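Local coordinates for protein 2-oxoglutarate carboxylase small subunit (Hydrogenobacter thermophilus, PDB 7KCT) that is the biotin carboxylase-type subunit of a carboxylase, with an ATP-grasp domain, and holds ADP, bicarbonate and magnesium in the crystal, at residues Val16-Arg19 and Gly20-Cys24; Ser46-Arg49 and His50-Met53; Asn63-Asp66 and Thr67-Ala71; Asp76-Glu80 and Val81-Ala85. All coordinates share one frame; numbering follows the deposited sequence.

Interaction 1: residues Val16-Arg19 and Gly20-Cys24; sequences VANR and GEIAC
The carbonyl of R19 faces the first turn of the helix that follows it, where A23 N gives it a long, weak hydrogen bond (A23 N to R19 O, 3.3 Å). A water joins in, donating to R19 O and accepting from I22 N, while the CG2 methyl of I22 lies 3.4 Å from R19 O. In I22, chi1 of -173° sends CG1 away and leaves CG2 between the backbone N and the carbonyl carbon, where it meets N18 OD1 at 3.5 Å. Further in, V16 sets CG1 against A23 CB at 3.9 Å. This is the tight loop from the first strand of a Rossmann-like sheet to helix 20-32, and G20, at phi 70°, makes the turn with a backbone shape that suits glycine. The side-chain amide of N18 works in two directions. Its OD1 takes R19 N in the carbonyl plane, on a lone pair, at 2.7 Å, and ND2 gives bonds to P88 O and Y90 O of another loop, whose Y90 belongs to an ADP pocket. The guanidinium of R19 leads away to a salt bridge with E45 and a hydrogen bond with Y384 OH; E21 OE2 has a hydrogen bond with Y90 OH and a salt bridge with K396.

Interaction 2: residues Ser46-Arg49 and His50-Met53; sequences STAR and HVKM
A48 and R49 open a short helix whose first turn is closed by K52 N bonding to A48 O at 3.2 Å and M53 N to R49 O at 3.0 Å, the latter nearly in line with the C=O. V51 N adds a weak bond to A48 O, the carbonyl of the N-cap residue. Among the side chains, R49 and K52, one on each segment, carry most of the contact. R49 leaves the backbone with CG anti to N (chi1 179°) and then folds at chi2 and chi3, which brings its guanidinium back over K52. There the aliphatic CD of K52 covers one face, 3.3 Å above the plane and toward the rim, and lies 3.5 Å from R49 NH1. The two positive ends stay apart, R49 NH2 and K52 NZ being 4.6 Å from each other, and both form salt bridges to E419 of the second subunit, so that one carboxylate bridges the pair. Y367 of that subunit adds a cation-pi contact to R49. On another side of the turn, A48 CB meets the imidazole of H50 obliquely, 3.5 Å from ND1, and also packs on V51 CG2 at 4.0 Å. NE2 of H50 bonds to I40 O, fixing the rotation of the ring. Helix 49-53 therefore lies between two elements of its own domain and the partner subunit: H50 reaches A23 of helix 20-32 and A39 and Y41 of strand 36-41, M53 packs on C24 and I27 of helix 20-32, and M53 also touches T417 of the second subunit.

Interaction 3: residues Asn63-Asp66 and Thr67-Ala71; sequences NPLD and TYLNA
Backbone hydrogen bonds across the junction of 63-66 and 67-71 wind the chain into a short helical turn. T67 N reaches N63 O at 3.3 Å, nearly in line with that carbonyl, whereas Y68 N meets L65 O at 3.0 Å from well above the carbonyl plane. N70 N closes on D66 O, tilted from the plane by 30°, and L69 N makes only weak bonds, to L65 O and D66 O.

Side-chain hydrogen bonds cap the start of this turn and the start of the next helix. OD1 of N63 accepts D66 N in a straight bond of 2.9 Å (168° at the hydrogen) and L65 N in a weak one, which is N-terminal capping by an asparagine just ahead of the helix. The turn joins strand 56-59 of the Rossmann-like sheet to helix 71-81. Where the turn ends, N70 caps that next helix, OD1 accepting R73 N. The amide of N70 runs beside the carboxylate of D66, their planes 70° apart, and ND2 gives D66 OD1 a long, weak bond of 3.5 Å. The other oxygen, D66 OD2, takes V62 N and forms a salt bridge with R73. T67 OG1 has hydrogen bonds with I60 O and N42 ND2.

Of the apolar and aromatic contacts, L65 CB touches L69 CD1 at 4.0 Å. P64 O lies at the ring edge of Y68, 3.6 Å from CD2, and CG2 of T67 sits over one face. Y68 itself stacks with F92.

Interaction 4: residues Asp76-Glu80 and Val81-Ala85; sequences DLALE and VGAEA
L77 sets CG anti to its backbone N (chi1 174°), and the second torsion carries CD1 round to CG1 of V81, one turn on along the helix. V81 in turn has CG1 anti to its carbonyl carbon (chi1 -52°), which places CG2 between the backbone N and the carbonyl carbon, over the last turn of the helix, 3.5 Å from L77 O. The two side chains cross at a slant, L77 CD1 to V81 CG1 at 4.0 Å. Beneath them the helical pattern still holds, V81 N bonding to L77 O at 3.0 Å and nearly in line with the carbonyl.

One residue later the chain leaves the helix. G82 takes a positive phi of 72°, a conformation that favours glycine, and the helix ends in a Schellman motif with two bonds returning to its last turn. A83 N reaches back five residues to A78 O at 2.9 Å, and G82 N binds L79 O at 3.3 Å from far above the carbonyl plane. The first of these also brings the methyl groups of A78 and A83 together, CB to CB at 4.1 Å, a small apolar contact that joins the helix end to the loop leading out of it.

Both alanines and L77 rest on L15 of strand 13-16, while L77 and V81 share Y58 of strand 56-59. V81 O receives a bond from K13 NZ. E84, just before strand 85-87, has backbone bonds with K13 and T109, and A85, in the strand, with L15 of the same parallel sheet.

All four contacts are local turns where helices meet loops in one Rossmann-like domain. Interaction 1 is the buried one, and it touches interactions 2 and 3, which also meet each other through H50 and Y68: H50 ND1 lies 3.7 Å from G20 N, and Y68 OH lies 3.3 Å from R19 CB. Interactions 2, 3 and 4 are each partly buried. Their chemistry differs with place: interaction 1 relies on a loop asparagine and a water, interaction 2 carries charge to the second subunit, interaction 3 caps with polar side chains, and interaction 4 ends its helix through backbone and small apolar groups. Interaction 4 touches none of the others, its centre about 17 Å from those of interactions 1 and 3.

Interaction 1: residues Val16-Arg19 and Gly20-Cys24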
ATOM      1  N   VAL A  16     -10.968 -18.480  11.152  1.00 24.36           N
ATOM      2  CA  VAL A  16     -10.392 -18.424   9.812  1.00 20.61           C
ATOM      3  C   VAL A  16      -9.813 -19.806   9.551  1.00 25.85           C
ATOM      4  O   VAL A  16      -8.838 -20.200  10.194  1.00 23.21           O
ATOM      5  CB  VAL A  16      -9.313 -17.339   9.741  1.00 26.46           C
ATOM      6  CG1 VAL A  16      -8.744 -17.287   8.381  1.00 29.33           C
ATOM      7  CG2 VAL A  16      -9.893 -15.965  10.194  1.00 30.53           C
ATOM      8  N   ALA A  17     -10.419 -20.587   8.665  1.00 26.98           N
ATOM      9  CA  ALA A  17      -9.984 -21.977   8.466  1.00 21.85           C
ATOM     10  C   ALA A  17      -8.973 -22.046   7.316  1.00 25.95           C
ATOM     11  O   ALA A  17      -9.250 -22.552   6.226  1.00 26.09           O
ATOM     12  CB  ALA A  17     -11.181 -22.881   8.215  1.00 27.58           C
ATOM     13  N   ASN A  18      -7.826 -21.406   7.516  1.00 25.20           N
ATOM     14  CA  ASN A  18      -6.827 -21.287   6.449  1.00 24.87           C
ATOM     15  C   ASN A  18      -5.524 -20.738   7.034  1.00 23.56           C
ATOM     16  O   ASN A  18      -5.370 -20.680   8.259  1.00 24.35           O
ATOM     17  CB  ASN A  18      -7.340 -20.423   5.302  1.00 27.56           C
ATOM     18  CG  ASN A  18      -6.807 -20.889   3.945  1.00 28.03           C
ATOM     19  OD1 ASN A  18      -5.591 -20.986   3.715  1.00 25.02           O
ATOM     20  ND2 ASN A  18      -7.713 -21.161   3.044  1.00 30.07           N
ATOM     21  N   ARG A  19      -4.552 -20.430   6.166  1.00 20.94           N
ATOM     22  CA  ARG A  19      -3.194 -20.091   6.595  1.00 21.69           C
ATOM     23  C   ARG A  19      -2.596 -19.041   5.680  1.00 22.76           C
ATOM     24  O   ARG A  19      -3.194 -18.643   4.680  1.00 21.49           O
ATOM     25  CB  ARG A  19      -2.290 -21.337   6.614  1.00 26.42           C
ATOM     26  CG  ARG A  19      -2.128 -22.065   5.259  1.00 26.01           C
ATOM     27  CD  ARG A  19      -1.007 -23.138   5.255  1.00 35.01           C
ATOM     28  NE  ARG A  19       0.311 -22.531   5.487  1.00 30.46           N
ATOM     29  CZ  ARG A  19       1.010 -21.852   4.596  1.00 27.45           C
ATOM     30  NH1 ARG A  19       0.559 -21.663   3.348  1.00 31.33           N
ATOM     31  NH2 ARG A  19       2.174 -21.324   4.980  1.00 34.79           N
ATOM     32  N   GLY A  20      -1.392 -18.583   6.029  1.00 27.43           N
ATOM     33  CA  GLY A  20      -0.628 -17.856   5.049  1.00 26.17           C
ATOM     34  C   GLY A  20      -1.249 -16.502   4.764  1.00 23.92           C
ATOM     35  O   GLY A  20      -1.932 -15.926   5.599  1.00 26.13           O
ATOM     36  N   GLU A  21      -1.045 -16.007   3.554  1.00 22.80           N
ATOM     37  CA  GLU A  21      -1.438 -14.627   3.262  1.00 26.36           C
ATOM     38  C   GLU A  21      -2.940 -14.411   3.355  1.00 26.04           C
ATOM     39  O   GLU A  21      -3.383 -13.317   3.733  1.00 21.34           O
ATOM     40  CB  GLU A  21      -0.930 -14.189   1.882  1.00 29.15           C
ATOM     41  CG  GLU A  21      -1.550 -14.876   0.651  1.00 36.84           C
ATOM     42  CD  GLU A  21      -2.747 -14.123   0.101  1.00 41.08           C
ATOM     43  OE1 GLU A  21      -3.078 -13.028   0.638  1.00 36.70           O
ATOM     44  OE2 GLU A  21      -3.346 -14.622  -0.889  1.00 39.57           O
ATOM     45  N   ILE A  22      -3.743 -15.400   2.934  1.00 27.05           N
ATOM     46  CA  ILE A  22      -5.195 -15.211   2.918  1.00 24.82           C
ATOM     47  C   ILE A  22      -5.728 -15.222   4.349  1.00 26.00           C
ATOM     48  O   ILE A  22      -6.694 -14.521   4.666  1.00 20.73           O
ATOM     49  CB  ILE A  22      -5.850 -16.271   2.001  1.00 24.36           C
ATOM     50  CG1 ILE A  22      -7.334 -15.994   1.816  1.00 30.53           C
ATOM     51  CG2 ILE A  22      -5.717 -17.708   2.552  1.00 24.97           C
ATOM     52  CD1 ILE A  22      -7.677 -14.651   1.182  1.00 32.47           C
ATOM     53  N   ALA A  23      -5.126 -16.009   5.240  1.00 22.49           N
ATOM     54  CA  ALA A  23      -5.603 -15.956   6.611  1.00 21.93           C
ATOM     55  C   ALA A  23      -5.309 -14.575   7.193  1.00 25.69           C
ATOM     56  O   ALA A  23      -6.181 -13.982   7.848  1.00 22.13           O
ATOM     57  CB  ALA A  23      -4.998 -17.088   7.448  1.00 20.94           C
ATOM     58  N   CYS A  24      -4.151 -13.986   6.847  1.00 21.96           N
ATOM     59  CA  CYS A  24      -3.850 -12.635   7.313  1.00 22.95           C
ATOM     60  C   CYS A  24      -4.811 -11.609   6.737  1.00 26.55           C
ATOM     61  O   CYS A  24      -5.267 -10.709   7.457  1.00 27.23           O
ATOM     62  CB  CYS A  24      -2.400 -12.261   6.987  1.00 25.34           C
ATOM     63  SG  CYS A  24      -1.186 -13.274   7.921  1.00 27.93           S
TER
HETATM   64  O   HOH W   1      -2.756 -18.082   1.561  1.00 34.47           O

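Interaction 2: residues Ser46-Arg49 and His50-Met53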
ATOM      1  N   SER A  46       4.376 -23.173  13.934  1.00 35.81           N
ATOM      2  CA  SER A  46       3.978 -22.552  15.193  1.00 35.90           C
ATOM      3  C   SER A  46       4.392 -21.089  15.241  1.00 38.13           C
ATOM      4  O   SER A  46       3.803 -20.323  16.015  1.00 33.80           O
ATOM      5  CB  SER A  46       4.591 -23.305  16.382  1.00 36.43           C
ATOM      6  OG  SER A  46       5.963 -23.527  16.110  1.00 57.14           O
ATOM      7  N   THR A  47       5.305 -20.662  14.368  1.00 32.21           N
ATOM      8  CA  THR A  47       5.677 -19.265  14.305  1.00 35.32           C
ATOM      9  C   THR A  47       4.947 -18.518  13.186  1.00 29.66           C
ATOM     10  O   THR A  47       5.311 -17.389  12.906  1.00 32.01           O
ATOM     11  CB  THR A  47       7.189 -19.109  14.086  1.00 33.47           C
ATOM     12  OG1 THR A  47       7.538 -19.684  12.815  1.00 42.88           O
ATOM     13  CG2 THR A  47       7.982 -19.819  15.156  1.00 45.70           C
ATOM     14  N   ALA A  48       3.908 -19.092  12.601  1.00 27.66           N
ATOM     15  CA  ALA A  48       3.227 -18.465  11.468  1.00 25.44           C
ATOM     16  C   ALA A  48       2.685 -17.089  11.843  1.00 26.22           C
ATOM     17  O   ALA A  48       2.225 -16.863  12.968  1.00 23.43           O
ATOM     18  CB  ALA A  48       2.066 -19.325  10.979  1.00 30.65           C
ATOM     19  N   ARG A  49       2.728 -16.182  10.873  1.00 27.55           N
ATOM     20  CA  ARG A  49       2.217 -14.829  11.076  1.00 25.11           C
ATOM     21  C   ARG A  49       0.712 -14.800  11.359  1.00 26.20           C
ATOM     22  O   ARG A  49       0.252 -13.997  12.185  1.00 24.93           O
ATOM     23  CB  ARG A  49       2.561 -13.991   9.852  1.00 23.72           C
ATOM     24  CG  ARG A  49       2.068 -12.595   9.942  1.00 25.15           C
ATOM     25  CD  ARG A  49       2.603 -11.861  11.158  1.00 29.73           C
ATOM     26  NE  ARG A  49       4.031 -12.108  11.395  1.00 26.38           N
ATOM     27  CZ  ARG A  49       4.721 -11.683  12.464  1.00 30.88           C
ATOM     28  NH1 ARG A  49       4.137 -11.008  13.463  1.00 25.68           N
ATOM     29  NH2 ARG A  49       6.004 -12.001  12.569  1.00 27.01           N
ATOM     30  N   HIS A  50      -0.087 -15.667  10.694  1.00 24.61           N
ATOM     31  CA  HIS A  50      -1.520 -15.642  10.969  1.00 21.81           C
ATOM     32  C   HIS A  50      -1.827 -16.050  12.400  1.00 23.80           C
ATOM     33  O   HIS A  50      -2.789 -15.553  12.974  1.00 23.05           O
ATOM     34  CB  HIS A  50      -2.293 -16.521   9.973  1.00 27.90           C
ATOM     35  CG  HIS A  50      -2.166 -18.016  10.164  1.00 26.03           C
ATOM     36  ND1 HIS A  50      -1.092 -18.749   9.705  1.00 23.82           N
ATOM     37  CD2 HIS A  50      -3.043 -18.917  10.651  1.00 24.62           C
ATOM     38  CE1 HIS A  50      -1.296 -20.031   9.947  1.00 26.25           C
ATOM     39  NE2 HIS A  50      -2.496 -20.159  10.480  1.00 26.67           N
ATOM     40  N   VAL A  51      -0.998 -16.928  12.989  1.00 23.86           N
ATOM     41  CA  VAL A  51      -1.115 -17.301  14.403  1.00 24.08           C
ATOM     42  C   VAL A  51      -0.793 -16.121  15.323  1.00 27.25           C
ATOM     43  O   VAL A  51      -1.464 -15.930  16.333  1.00 25.00           O
ATOM     44  CB  VAL A  51      -0.228 -18.527  14.708  1.00 27.83           C
ATOM     45  CG1 VAL A  51      -0.152 -18.846  16.266  1.00 27.08           C
ATOM     46  CG2 VAL A  51      -0.708 -19.727  13.875  1.00 30.00           C
ATOM     47  N   LYS A  52       0.223 -15.310  14.994  1.00 28.20           N
ATOM     48  CA  LYS A  52       0.523 -14.138  15.824  1.00 26.14           C
ATOM     49  C   LYS A  52      -0.565 -13.066  15.725  1.00 27.17           C
ATOM     50  O   LYS A  52      -0.893 -12.407  16.726  1.00 28.53           O
ATOM     51  CB  LYS A  52       1.877 -13.554  15.425  1.00 23.59           C
ATOM     52  CG  LYS A  52       3.067 -14.355  15.939  1.00 34.56           C
ATOM     53  CD  LYS A  52       4.351 -14.072  15.125  1.00 41.30           C
ATOM     54  CE  LYS A  52       5.614 -14.544  15.878  1.00 50.17           C
ATOM     55  NZ  LYS A  52       6.032 -13.488  16.925  1.00 57.08           N
ATOM     56  N   MET A  53      -1.153 -12.887  14.542  1.00 26.30           N
ATOM     57  CA  MET A  53      -2.128 -11.815  14.337  1.00 28.06           C
ATOM     58  C   MET A  53      -3.474 -12.143  14.972  1.00 29.10           C
ATOM     59  O   MET A  53      -4.166 -11.235  15.428  1.00 27.41           O
ATOM     60  CB  MET A  53      -2.368 -11.561  12.835  1.00 30.72           C
ATOM     61  CG  MET A  53      -1.375 -10.734  12.093  1.00 35.17           C
ATOM     62  SD  MET A  53      -1.789 -10.461  10.299  1.00 36.86           S
ATOM     63  CE  MET A  53      -3.385  -9.764  10.343  1.00 33.10           C
TER

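Interaction 3: residues Asn63-Asp66 and Thr67-Ala71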
ATOM      1  N   ASN A  63      -1.505 -34.355  10.521  1.00 33.74           N
ATOM      2  CA  ASN A  63      -0.429 -34.021   9.595  1.00 40.46           C
ATOM      3  C   ASN A  63      -0.739 -32.640   9.050  1.00 35.95           C
ATOM      4  O   ASN A  63      -1.808 -32.082   9.378  1.00 31.82           O
ATOM      5  CB  ASN A  63      -0.328 -35.068   8.482  1.00 37.69           C
ATOM      6  CG  ASN A  63      -1.588 -35.159   7.664  1.00 34.31           C
ATOM      7  OD1 ASN A  63      -2.015 -34.204   7.027  1.00 34.11           O
ATOM      8  ND2 ASN A  63      -2.200 -36.341   7.665  1.00 43.25           N
ATOM      9  N   PRO A  64       0.161 -32.067   8.239  1.00 35.17           N
ATOM     10  CA  PRO A  64       0.011 -30.657   7.848  1.00 34.37           C
ATOM     11  C   PRO A  64      -1.210 -30.345   7.021  1.00 35.42           C
ATOM     12  O   PRO A  64      -1.704 -29.218   7.110  1.00 31.92           O
ATOM     13  CB  PRO A  64       1.310 -30.373   7.075  1.00 36.50           C
ATOM     14  CG  PRO A  64       2.361 -31.259   7.804  1.00 36.05           C
ATOM     15  CD  PRO A  64       1.545 -32.556   7.982  1.00 38.50           C
ATOM     16  N   LEU A  65      -1.725 -31.266   6.203  1.00 32.07           N
ATOM     17  CA  LEU A  65      -2.909 -30.879   5.454  1.00 29.43           C
ATOM     18  C   LEU A  65      -4.183 -31.169   6.227  1.00 27.57           C
ATOM     19  O   LEU A  65      -5.171 -30.465   6.047  1.00 33.05           O
ATOM     20  CB  LEU A  65      -2.992 -31.590   4.105  1.00 35.81           C
ATOM     21  CG  LEU A  65      -1.963 -31.282   3.027  1.00 40.09           C
ATOM     22  CD1 LEU A  65      -2.454 -31.903   1.751  1.00 43.19           C
ATOM     23  CD2 LEU A  65      -1.757 -29.820   2.872  1.00 42.51           C
ATOM     24  N   ASP A  66      -4.179 -32.232   7.029  1.00 32.40           N
ATOM     25  CA  ASP A  66      -5.326 -32.593   7.845  1.00 33.11           C
ATOM     26  C   ASP A  66      -5.720 -31.463   8.780  1.00 30.45           C
ATOM     27  O   ASP A  66      -6.881 -31.357   9.144  1.00 28.32           O
ATOM     28  CB  ASP A  66      -4.987 -33.844   8.652  1.00 33.72           C
ATOM     29  CG  ASP A  66      -6.053 -34.204   9.672  1.00 37.70           C
ATOM     30  OD1 ASP A  66      -7.186 -34.535   9.251  1.00 38.42           O
ATOM     31  OD2 ASP A  66      -5.738 -34.187  10.888  1.00 39.62           O
ATOM     32  N   THR A  67      -4.744 -30.648   9.203  1.00 31.72           N
ATOM     33  CA  THR A  67      -5.032 -29.428   9.958  1.00 28.61           C
ATOM     34  C   THR A  67      -6.171 -28.634   9.331  1.00 27.42           C
ATOM     35  O   THR A  67      -7.094 -28.195  10.024  1.00 27.86           O
ATOM     36  CB  THR A  67      -3.776 -28.554  10.026  1.00 26.42           C
ATOM     37  OG1 THR A  67      -2.747 -29.243  10.753  1.00 28.84           O
ATOM     38  CG2 THR A  67      -4.081 -27.176  10.710  1.00 28.73           C
ATOM     39  N   TYR A  68      -6.113 -28.417   8.014  1.00 26.40           N
ATOM     40  CA  TYR A  68      -7.063 -27.577   7.308  1.00 24.95           C
ATOM     41  C   TYR A  68      -8.164 -28.333   6.553  1.00 29.05           C
ATOM     42  O   TYR A  68      -9.099 -27.695   6.053  1.00 30.89           O
ATOM     43  CB  TYR A  68      -6.308 -26.655   6.330  1.00 29.61           C
ATOM     44  CG  TYR A  68      -5.214 -25.860   7.018  1.00 28.13           C
ATOM     45  CD1 TYR A  68      -5.521 -24.675   7.647  1.00 25.57           C
ATOM     46  CD2 TYR A  68      -3.909 -26.324   7.084  1.00 25.67           C
ATOM     47  CE1 TYR A  68      -4.585 -23.940   8.290  1.00 25.06           C
ATOM     48  CE2 TYR A  68      -2.936 -25.595   7.744  1.00 29.56           C
ATOM     49  CZ  TYR A  68      -3.306 -24.383   8.353  1.00 29.84           C
ATOM     50  OH  TYR A  68      -2.445 -23.576   9.035  1.00 26.34           O
ATOM     51  N   LEU A  69      -8.112 -29.657   6.474  1.00 31.83           N
ATOM     52  CA  LEU A  69      -9.076 -30.414   5.661  1.00 30.06           C
ATOM     53  C   LEU A  69     -10.055 -31.244   6.485  1.00 29.75           C
ATOM     54  O   LEU A  69     -10.998 -31.798   5.925  1.00 38.51           O
ATOM     55  CB  LEU A  69      -8.336 -31.340   4.677  1.00 32.09           C
ATOM     56  CG  LEU A  69      -7.548 -30.641   3.564  1.00 33.46           C
ATOM     57  CD1 LEU A  69      -6.769 -31.709   2.694  1.00 35.66           C
ATOM     58  CD2 LEU A  69      -8.466 -29.782   2.683  1.00 34.78           C
ATOM     59  N   ASN A  70      -9.886 -31.328   7.794  1.00 34.66           N
ATOM     60  CA  ASN A  70     -10.787 -32.106   8.640  1.00 32.29           C
ATOM     61  C   ASN A  70     -11.971 -31.234   9.041  1.00 32.10           C
ATOM     62  O   ASN A  70     -11.911 -30.496  10.024  1.00 26.50           O
ATOM     63  CB  ASN A  70     -10.042 -32.637   9.849  1.00 32.26           C
ATOM     64  CG  ASN A  70     -10.849 -33.670  10.637  1.00 35.85           C
ATOM     65  OD1 ASN A  70     -12.009 -33.446  10.965  1.00 34.26           O
ATOM     66  ND2 ASN A  70     -10.219 -34.790  10.959  1.00 36.05           N
ATOM     67  N   ALA A  71     -13.061 -31.360   8.280  1.00 27.21           N
ATOM     68  CA  ALA A  71     -14.236 -30.522   8.482  1.00 31.72           C
ATOM     69  C   ALA A  71     -14.846 -30.693   9.876  1.00 31.65           C
ATOM     70  O   ALA A  71     -15.228 -29.699  10.503  1.00 31.03           O
ATOM     71  CB  ALA A  71     -15.249 -30.824   7.387  1.00 32.68           C
TER

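Interaction 4: residues Asp76-Glu80 and Val81-Ala85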
ATOM      1  N   ASP A  76     -16.268 -28.352  15.082  1.00 28.46           N
ATOM      2  CA  ASP A  76     -16.299 -28.596  16.516  1.00 32.14           C
ATOM      3  C   ASP A  76     -15.516 -27.526  17.273  1.00 30.93           C
ATOM      4  O   ASP A  76     -15.932 -27.097  18.353  1.00 26.69           O
ATOM      5  CB  ASP A  76     -15.706 -29.961  16.846  1.00 29.52           C
ATOM      6  CG  ASP A  76     -16.695 -31.114  16.656  1.00 48.67           C
ATOM      7  OD1 ASP A  76     -17.891 -30.859  16.369  1.00 49.52           O
ATOM      8  OD2 ASP A  76     -16.261 -32.284  16.789  1.00 51.52           O
ATOM      9  N   LEU A  77     -14.340 -27.146  16.769  1.00 24.48           N
ATOM     10  CA  LEU A  77     -13.551 -26.123  17.475  1.00 29.08           C
ATOM     11  C   LEU A  77     -14.287 -24.801  17.504  1.00 24.14           C
ATOM     12  O   LEU A  77     -14.293 -24.106  18.523  1.00 26.42           O
ATOM     13  CB  LEU A  77     -12.179 -25.920  16.832  1.00 29.24           C
ATOM     14  CG  LEU A  77     -11.264 -24.806  17.334  1.00 27.94           C
ATOM     15  CD1 LEU A  77     -10.782 -25.144  18.738  1.00 25.43           C
ATOM     16  CD2 LEU A  77     -10.094 -24.667  16.349  1.00 31.05           C
ATOM     17  N   ALA A  78     -14.898 -24.428  16.382  1.00 24.77           N
ATOM     18  CA  ALA A  78     -15.649 -23.195  16.318  1.00 25.59           C
ATOM     19  C   ALA A  78     -16.746 -23.187  17.366  1.00 29.36           C
ATOM     20  O   ALA A  78     -16.952 -22.181  18.052  1.00 28.31           O
ATOM     21  CB  ALA A  78     -16.264 -23.018  14.922  1.00 25.04           C
ATOM     22  N   LEU A  79     -17.436 -24.314  17.536  1.00 27.03           N
ATOM     23  CA  LEU A  79     -18.435 -24.395  18.598  1.00 31.86           C
ATOM     24  C   LEU A  79     -17.814 -24.245  19.996  1.00 28.88           C
ATOM     25  O   LEU A  79     -18.370 -23.540  20.848  1.00 31.81           O
ATOM     26  CB  LEU A  79     -19.207 -25.709  18.490  1.00 30.70           C
ATOM     27  CG  LEU A  79     -20.154 -25.904  17.304  1.00 32.04           C
ATOM     28  CD1 LEU A  79     -20.692 -27.359  17.321  1.00 35.87           C
ATOM     29  CD2 LEU A  79     -21.261 -24.862  17.356  1.00 32.89           C
ATOM     30  N   GLU A  80     -16.685 -24.911  20.253  1.00 29.11           N
ATOM     31  CA  GLU A  80     -16.055 -24.891  21.584  1.00 29.18           C
ATOM     32  C   GLU A  80     -15.606 -23.493  22.010  1.00 29.20           C
ATOM     33  O   GLU A  80     -15.597 -23.174  23.210  1.00 32.52           O
ATOM     34  CB  GLU A  80     -14.833 -25.842  21.611  1.00 35.13           C
ATOM     35  CG  GLU A  80     -15.179 -27.347  21.423  1.00 40.20           C
ATOM     36  CD  GLU A  80     -14.027 -28.209  20.849  1.00 51.14           C
ATOM     37  OE1 GLU A  80     -12.896 -27.713  20.625  1.00 43.18           O
ATOM     38  OE2 GLU A  80     -14.274 -29.413  20.599  1.00 60.66           O
ATOM     39  N   VAL A  81     -15.130 -22.668  21.074  1.00 27.71           N
ATOM     40  CA  VAL A  81     -14.643 -21.335  21.438  1.00 28.32           C
ATOM     41  C   VAL A  81     -15.681 -20.247  21.234  1.00 30.60           C
ATOM     42  O   VAL A  81     -15.385 -19.071  21.450  1.00 27.47           O
ATOM     43  CB  VAL A  81     -13.347 -20.978  20.678  1.00 26.52           C
ATOM     44  CG1 VAL A  81     -12.309 -22.086  20.834  1.00 25.65           C
ATOM     45  CG2 VAL A  81     -13.607 -20.710  19.225  1.00 28.56           C
ATOM     46  N   GLY A  82     -16.883 -20.599  20.816  1.00 29.89           N
ATOM     47  CA  GLY A  82     -17.912 -19.616  20.557  1.00 31.21           C
ATOM     48  C   GLY A  82     -17.746 -18.753  19.316  1.00 35.02           C
ATOM     49  O   GLY A  82     -18.265 -17.634  19.291  1.00 31.60           O
ATOM     50  N   ALA A  83     -17.047 -19.242  18.276  1.00 29.48           N
ATOM     51  CA  ALA A  83     -17.040 -18.551  16.994  1.00 28.95           C
ATOM     52  C   ALA A  83     -18.406 -18.708  16.337  1.00 31.66           C
ATOM     53  O   ALA A  83     -18.930 -19.815  16.244  1.00 33.13           O
ATOM     54  CB  ALA A  83     -15.942 -19.098  16.060  1.00 27.46           C
ATOM     55  N   GLU A  84     -18.961 -17.612  15.830  1.00 30.87           N
ATOM     56  CA  GLU A  84     -20.273 -17.645  15.205  1.00 31.03           C
ATOM     57  C   GLU A  84     -20.204 -17.914  13.707  1.00 31.53           C
ATOM     58  O   GLU A  84     -21.238 -18.213  13.090  1.00 25.67           O
ATOM     59  CB  GLU A  84     -21.003 -16.320  15.509  1.00 31.21           C
ATOM     60  CG  GLU A  84     -21.006 -15.999  17.051  1.00 43.42           C
ATOM     61  CD  GLU A  84     -21.539 -14.608  17.445  1.00 53.33           C
ATOM     62  OE1 GLU A  84     -21.371 -13.651  16.666  1.00 43.39           O
ATOM     63  OE2 GLU A  84     -22.102 -14.473  18.564  1.00 58.60           O
ATOM     64  N   ALA A  85     -19.015 -17.816  13.108  1.00 24.39           N
ATOM     65  CA  ALA A  85     -18.860 -17.885  11.669  1.00 19.78           C
ATOM     66  C   ALA A  85     -17.448 -18.335  11.352  1.00 27.50           C
ATOM     67  O   ALA A  85     -16.523 -18.152  12.152  1.00 24.24           O
ATOM     68  CB  ALA A  85     -19.148 -16.525  10.993  1.00 24.73           C
TER